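Local structure of SusD superfamily protein (Bacteroides fragilis NCTC 9343, 3NQP) at residues A[431-442]-A[452-463]. The protein probably binds glycans at the outer membrane, as a SusD-family partner in nutrient uptake. Sequence-based numbering, arbitrary orientation.
Sequences FTTNELAILHEK and RWWDLRRMTLTK
R452 meets L439 at the start of an antiparallel helix pair in the SusD-family helical fold: the axes of 431-442 and 452-458 run at 169° and approach to 10.6 Å. The two side chains cross at about a right angle, with L439 CD2 3.7 Å from R452 NH2, while R452 NE is salt-bridged to D443. One turn on, D455 is the acidic centre of a salt-bridge network. K442, bent at its third torsion, brings CD and CE across the OD2 side of the carboxylate and places NZ, which also bonds Q451, 2.7 Å from D455 OD1, on the syn lone pair. R458 grips that same oxygen end-on through NH1 and NH2, both nearly in the guanidinium plane. Three donors on one buried oxygen would be expected to favour the ionised acid and to offset the closeness of the two cations; E391 is a further partner of R458. Where the helix ends, selenomethionine M459 reaches across to 431-442: SE packs 3.8 Å from L439 CB, and the bend at chi3 (86°) delivers CE to I438 CG2, at 3.5 Å. T460 N then donates to E435 OE2 (3.1 Å, 167° at the hydrogen) on the anti side of a carboxylate also paired with K216. L461 follows in the segment after the helix, its carbonyl accepting T432 OG1 at 2.6 Å, from a position tilted out of the carbonyl plane. Finally K463 crosses the F431 ring, whose edge meets T460 O; K463 N lies over the ring centre, and K463 CB makes a CH-pi contact 4.2 Å from the F431 centroid.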
loop_
_atom_site.group_PDB
_atom_site.type_symbol
_atom_site.label_atom_id
_atom_site.label_comp_id
_atom_site.label_asym_id
_atom_site.label_seq_id
_atom_site.Cartn_x
_atom_site.Cartn_y
_atom_site.Cartn_z
ATOM N N PHE A 431 5.426 25.175 3.871
ATOM C CA PHE A 431 5.427 23.775 4.250
ATOM C C PHE A 431 4.101 23.109 3.910
ATOM O O PHE A 431 4.073 22.000 3.374
ATOM C CB PHE A 431 5.707 23.600 5.746
ATOM C CG PHE A 431 5.772 22.159 6.178
ATOM C CD1 PHE A 431 4.600 21.444 6.456
ATOM C CD2 PHE A 431 6.995 21.519 6.322
ATOM C CE1 PHE A 431 4.640 20.099 6.829
ATOM C CE2 PHE A 431 7.040 20.153 6.709
ATOM C CZ PHE A 431 5.845 19.458 6.967
ATOM N N THR A 432 2.999 23.788 4.196
ATOM C CA THR A 432 1.677 23.197 4.017
ATOM C C THR A 432 1.434 22.920 2.535
ATOM O O THR A 432 0.910 21.872 2.143
ATOM C CB THR A 432 0.562 24.111 4.560
ATOM O OG1 THR A 432 0.748 24.329 5.977
ATOM C CG2 THR A 432 -0.825 23.462 4.361
ATOM N N THR A 433 1.790 23.880 1.697
ATOM C CA THR A 433 1.490 23.728 0.249
ATOM C C THR A 433 2.276 22.516 -0.265
ATOM O O THR A 433 1.752 21.710 -1.020
ATOM C CB THR A 433 1.862 24.990 -0.508
ATOM O OG1 THR A 433 1.165 26.076 0.079
ATOM C CG2 THR A 433 1.504 24.915 -2.062
ATOM N N ASN A 434 3.546 22.403 0.142
ATOM C CA ASN A 434 4.396 21.291 -0.213
ATOM C C ASN A 434 3.853 19.954 0.295
ATOM O O ASN A 434 3.782 18.989 -0.464
ATOM C CB ASN A 434 5.803 21.452 0.352
ATOM C CG ASN A 434 6.654 22.484 -0.403
ATOM O OD1 ASN A 434 6.512 22.699 -1.622
ATOM N ND2 ASN A 434 7.545 23.123 0.335
ATOM N N GLU A 435 3.525 19.861 1.585
ATOM C CA GLU A 435 2.997 18.588 2.146
ATOM C C GLU A 435 1.739 18.149 1.400
ATOM O O GLU A 435 1.593 16.983 1.025
ATOM C CB GLU A 435 2.695 18.739 3.641
ATOM C CG GLU A 435 2.596 17.446 4.362
ATOM C CD GLU A 435 3.943 16.932 4.862
ATOM O OE1 GLU A 435 4.999 17.271 4.278
ATOM O OE2 GLU A 435 3.949 16.184 5.854
ATOM N N LEU A 436 0.814 19.079 1.157
ATOM C CA LEU A 436 -0.414 18.747 0.432
ATOM C C LEU A 436 -0.169 18.369 -1.024
ATOM O O LEU A 436 -0.851 17.499 -1.561
ATOM C CB LEU A 436 -1.457 19.845 0.562
ATOM C CG LEU A 436 -1.954 20.165 1.989
ATOM C CD1 LEU A 436 -2.805 21.443 2.018
ATOM C CD2 LEU A 436 -2.717 18.944 2.668
ATOM N N ALA A 437 0.778 19.033 -1.658
ATOM C CA ALA A 437 1.179 18.704 -3.022
ATOM C C ALA A 437 1.727 17.266 -3.100
ATOM O O ALA A 437 1.466 16.557 -4.082
ATOM C CB ALA A 437 2.204 19.742 -3.564
ATOM N N ILE A 438 2.445 16.830 -2.071
ATOM C CA ILE A 438 3.060 15.493 -2.041
ATOM C C ILE A 438 1.928 14.491 -1.809
ATOM O O ILE A 438 1.809 13.507 -2.539
ATOM C CB ILE A 438 4.162 15.354 -0.964
ATOM C CG1 ILE A 438 5.413 16.193 -1.311
ATOM C CG2 ILE A 438 4.575 13.853 -0.763
ATOM C CD1 ILE A 438 6.352 16.418 -0.026
ATOM N N LEU A 439 1.053 14.783 -0.848
ATOM C CA LEU A 439 -0.118 13.916 -0.607
ATOM C C LEU A 439 -0.944 13.761 -1.860
ATOM O O LEU A 439 -1.326 12.663 -2.226
ATOM C CB LEU A 439 -1.001 14.443 0.545
ATOM C CG LEU A 439 -2.412 13.809 0.753
ATOM C CD1 LEU A 439 -2.289 12.446 1.307
ATOM C CD2 LEU A 439 -3.277 14.712 1.685
ATOM N N HIS A 440 -1.227 14.873 -2.526
ATOM C CA HIS A 440 -2.151 14.828 -3.660
ATOM C C HIS A 440 -1.505 14.147 -4.869
ATOM O O HIS A 440 -2.197 13.569 -5.656
ATOM C CB HIS A 440 -2.682 16.218 -4.004
ATOM C CG HIS A 440 -3.623 16.781 -2.973
ATOM N ND1 HIS A 440 -3.816 18.141 -2.798
ATOM C CD2 HIS A 440 -4.388 16.168 -2.034
ATOM C CE1 HIS A 440 -4.678 18.327 -1.811
ATOM N NE2 HIS A 440 -5.048 17.152 -1.337
ATOM N N GLU A 441 -0.170 14.183 -4.962
ATOM C CA GLU A 441 0.527 13.409 -5.977
ATOM C C GLU A 441 0.502 11.910 -5.660
ATOM O O GLU A 441 0.319 11.100 -6.535
ATOM C CB GLU A 441 1.966 13.920 -6.150
ATOM C CG GLU A 441 2.534 13.658 -7.558
ATOM C CD GLU A 441 1.739 14.296 -8.653
ATOM O OE1 GLU A 441 1.266 15.434 -8.456
ATOM O OE2 GLU A 441 1.554 13.632 -9.684
ATOM N N LYS A 442 0.726 11.542 -4.401
ATOM C CA LYS A 442 0.520 10.153 -3.960
ATOM C C LYS A 442 -0.928 9.692 -4.186
ATOM O O LYS A 442 -1.148 8.556 -4.571
ATOM C CB LYS A 442 0.905 9.989 -2.488
ATOM C CG LYS A 442 2.412 9.996 -2.280
ATOM C CD LYS A 442 2.857 9.464 -0.884
ATOM C CE LYS A 442 2.744 7.927 -0.852
ATOM N NZ LYS A 442 3.262 7.368 0.466
ATOM N N ARG A 452 -2.803 5.805 1.141
ATOM C CA ARG A 452 -3.457 6.996 1.657
ATOM C C ARG A 452 -3.709 6.990 3.169
ATOM O O ARG A 452 -3.519 8.024 3.843
ATOM C CB ARG A 452 -4.758 7.338 0.932
ATOM C CG ARG A 452 -5.221 8.758 1.325
ATOM C CD ARG A 452 -6.323 9.307 0.406
ATOM N NE ARG A 452 -6.107 10.723 0.185
ATOM C CZ ARG A 452 -6.688 11.728 0.823
ATOM N NH1 ARG A 452 -7.676 11.538 1.694
ATOM N NH2 ARG A 452 -6.324 12.958 0.505
ATOM N N TRP A 453 -4.102 5.862 3.720
ATOM C CA TRP A 453 -4.345 5.833 5.184
ATOM C C TRP A 453 -3.043 6.168 5.879
ATOM O O TRP A 453 -3.018 6.947 6.833
ATOM C CB TRP A 453 -4.881 4.469 5.671
ATOM C CG TRP A 453 -4.985 4.375 7.223
ATOM C CD1 TRP A 453 -4.372 3.490 8.002
ATOM C CD2 TRP A 453 -5.719 5.253 8.091
ATOM N NE1 TRP A 453 -4.651 3.737 9.337
ATOM C CE2 TRP A 453 -5.502 4.805 9.410
ATOM C CE3 TRP A 453 -6.560 6.347 7.879
ATOM C CZ2 TRP A 453 -6.068 5.422 10.494
ATOM C CZ3 TRP A 453 -7.120 6.962 8.968
ATOM C CH2 TRP A 453 -6.882 6.485 10.257
ATOM N N TRP A 454 -1.944 5.567 5.397
ATOM C CA TRP A 454 -0.635 5.817 6.025
ATOM C C TRP A 454 -0.214 7.299 5.874
ATOM O O TRP A 454 0.238 7.946 6.838
ATOM C CB TRP A 454 0.419 4.846 5.495
ATOM C CG TRP A 454 0.058 3.376 5.665
ATOM C CD1 TRP A 454 0.243 2.378 4.761
ATOM C CD2 TRP A 454 -0.455 2.754 6.846
ATOM N NE1 TRP A 454 -0.161 1.168 5.304
ATOM C CE2 TRP A 454 -0.591 1.388 6.581
ATOM C CE3 TRP A 454 -0.814 3.228 8.106
ATOM C CZ2 TRP A 454 -1.081 0.496 7.520
ATOM C CZ3 TRP A 454 -1.318 2.324 9.040
ATOM C CH2 TRP A 454 -1.442 0.991 8.731
ATOM N N ASP A 455 -0.403 7.832 4.680
ATOM C CA ASP A 455 -0.113 9.250 4.398
ATOM C C ASP A 455 -0.875 10.204 5.335
ATOM O O ASP A 455 -0.285 11.184 5.798
ATOM C CB ASP A 455 -0.428 9.572 2.935
ATOM C CG ASP A 455 0.471 8.819 1.956
ATOM O OD1 ASP A 455 1.545 8.323 2.342
ATOM O OD2 ASP A 455 0.088 8.694 0.768
ATOM N N LEU A 456 -2.159 9.888 5.618
ATOM C CA LEU A 456 -2.984 10.687 6.518
ATOM C C LEU A 456 -2.532 10.602 7.957
ATOM O O LEU A 456 -2.613 11.601 8.694
ATOM C CB LEU A 456 -4.455 10.291 6.442
ATOM C CG LEU A 456 -5.125 10.596 5.090
ATOM C CD1 LEU A 456 -6.482 9.812 5.046
ATOM C CD2 LEU A 456 -5.357 12.121 4.892
ATOM N N ARG A 457 -2.057 9.433 8.375
ATOM C CA ARG A 457 -1.503 9.283 9.728
ATOM C C ARG A 457 -0.180 10.050 9.886
ATOM O O ARG A 457 0.101 10.593 10.942
ATOM C CB ARG A 457 -1.201 7.804 10.049
ATOM C CG ARG A 457 -2.421 6.920 10.290
ATOM C CD ARG A 457 -3.016 6.987 11.666
ATOM N NE ARG A 457 -2.034 6.973 12.767
ATOM C CZ ARG A 457 -1.387 5.916 13.223
ATOM N NH1 ARG A 457 -1.569 4.739 12.697
ATOM N NH2 ARG A 457 -0.537 6.048 14.216
ATOM N N ARG A 458 0.606 10.103 8.818
ATOM C CA ARG A 458 2.009 10.460 8.899
ATOM C C ARG A 458 2.286 11.892 8.537
ATOM O O ARG A 458 3.038 12.568 9.227
ATOM C CB ARG A 458 2.826 9.542 7.994
ATOM C CG ARG A 458 4.362 9.599 8.161
ATOM C CD ARG A 458 5.083 8.875 7.010
ATOM N NE ARG A 458 4.755 9.478 5.741
ATOM C CZ ARG A 458 3.901 8.987 4.825
ATOM N NH1 ARG A 458 3.275 7.803 4.970
ATOM N NH2 ARG A 458 3.645 9.710 3.758
HETATM N N MSE A 459 1.652 12.365 7.463
HETATM C CA MSE A 459 1.886 13.724 7.009
HETATM C C MSE A 459 1.172 14.698 7.943
HETATM O O MSE A 459 0.172 14.375 8.594
HETATM C CB MSE A 459 1.450 13.901 5.539
HETATM C CG MSE A 459 2.167 12.920 4.624
HETATM SE SE MSE A 459 1.796 13.169 2.775
HETATM C CE MSE A 459 3.131 14.491 2.392
ATOM N N THR A 460 1.750 15.887 8.040
ATOM C CA THR A 460 1.321 16.906 8.984
ATOM C C THR A 460 1.042 18.234 8.273
ATOM O O THR A 460 1.619 18.528 7.211
ATOM C CB THR A 460 2.387 17.139 10.073
ATOM O OG1 THR A 460 3.626 17.558 9.477
ATOM C CG2 THR A 460 2.646 15.856 10.928
ATOM N N LEU A 461 0.198 19.071 8.866
ATOM C CA LEU A 461 -0.242 20.260 8.167
ATOM C C LEU A 461 0.910 21.281 8.135
ATOM O O LEU A 461 1.051 22.039 7.181
ATOM C CB LEU A 461 -1.482 20.828 8.851
ATOM C CG LEU A 461 -2.228 21.938 8.120
ATOM C CD1 LEU A 461 -2.939 21.309 6.863
ATOM C CD2 LEU A 461 -3.188 22.645 9.122
ATOM N N THR A 462 1.688 21.306 9.228
ATOM C CA THR A 462 2.856 22.137 9.379
ATOM C C THR A 462 3.979 21.293 9.992
ATOM O O THR A 462 3.721 20.194 10.494
ATOM C CB THR A 462 2.596 23.346 10.294
ATOM O OG1 THR A 462 2.088 22.906 11.543
ATOM C CG2 THR A 462 1.594 24.303 9.664
ATOM N N LYS A 463 5.221 21.795 9.909
ATOM C CA LYS A 463 6.359 21.068 10.426
ATOM C C LYS A 463 6.117 20.886 11.892
ATOM O O LYS A 463 5.897 21.835 12.585
ATOM C CB LYS A 463 7.662 21.836 10.228
ATOM C CG LYS A 463 8.910 21.014 10.632
ATOM C CD LYS A 463 10.170 21.733 10.195
ATOM C CE LYS A 463 11.410 21.028 10.713
ATOM N NZ LYS A 463 11.653 21.316 12.133
HETATM O O HOH W 1 -6.700 16.135 0.663
#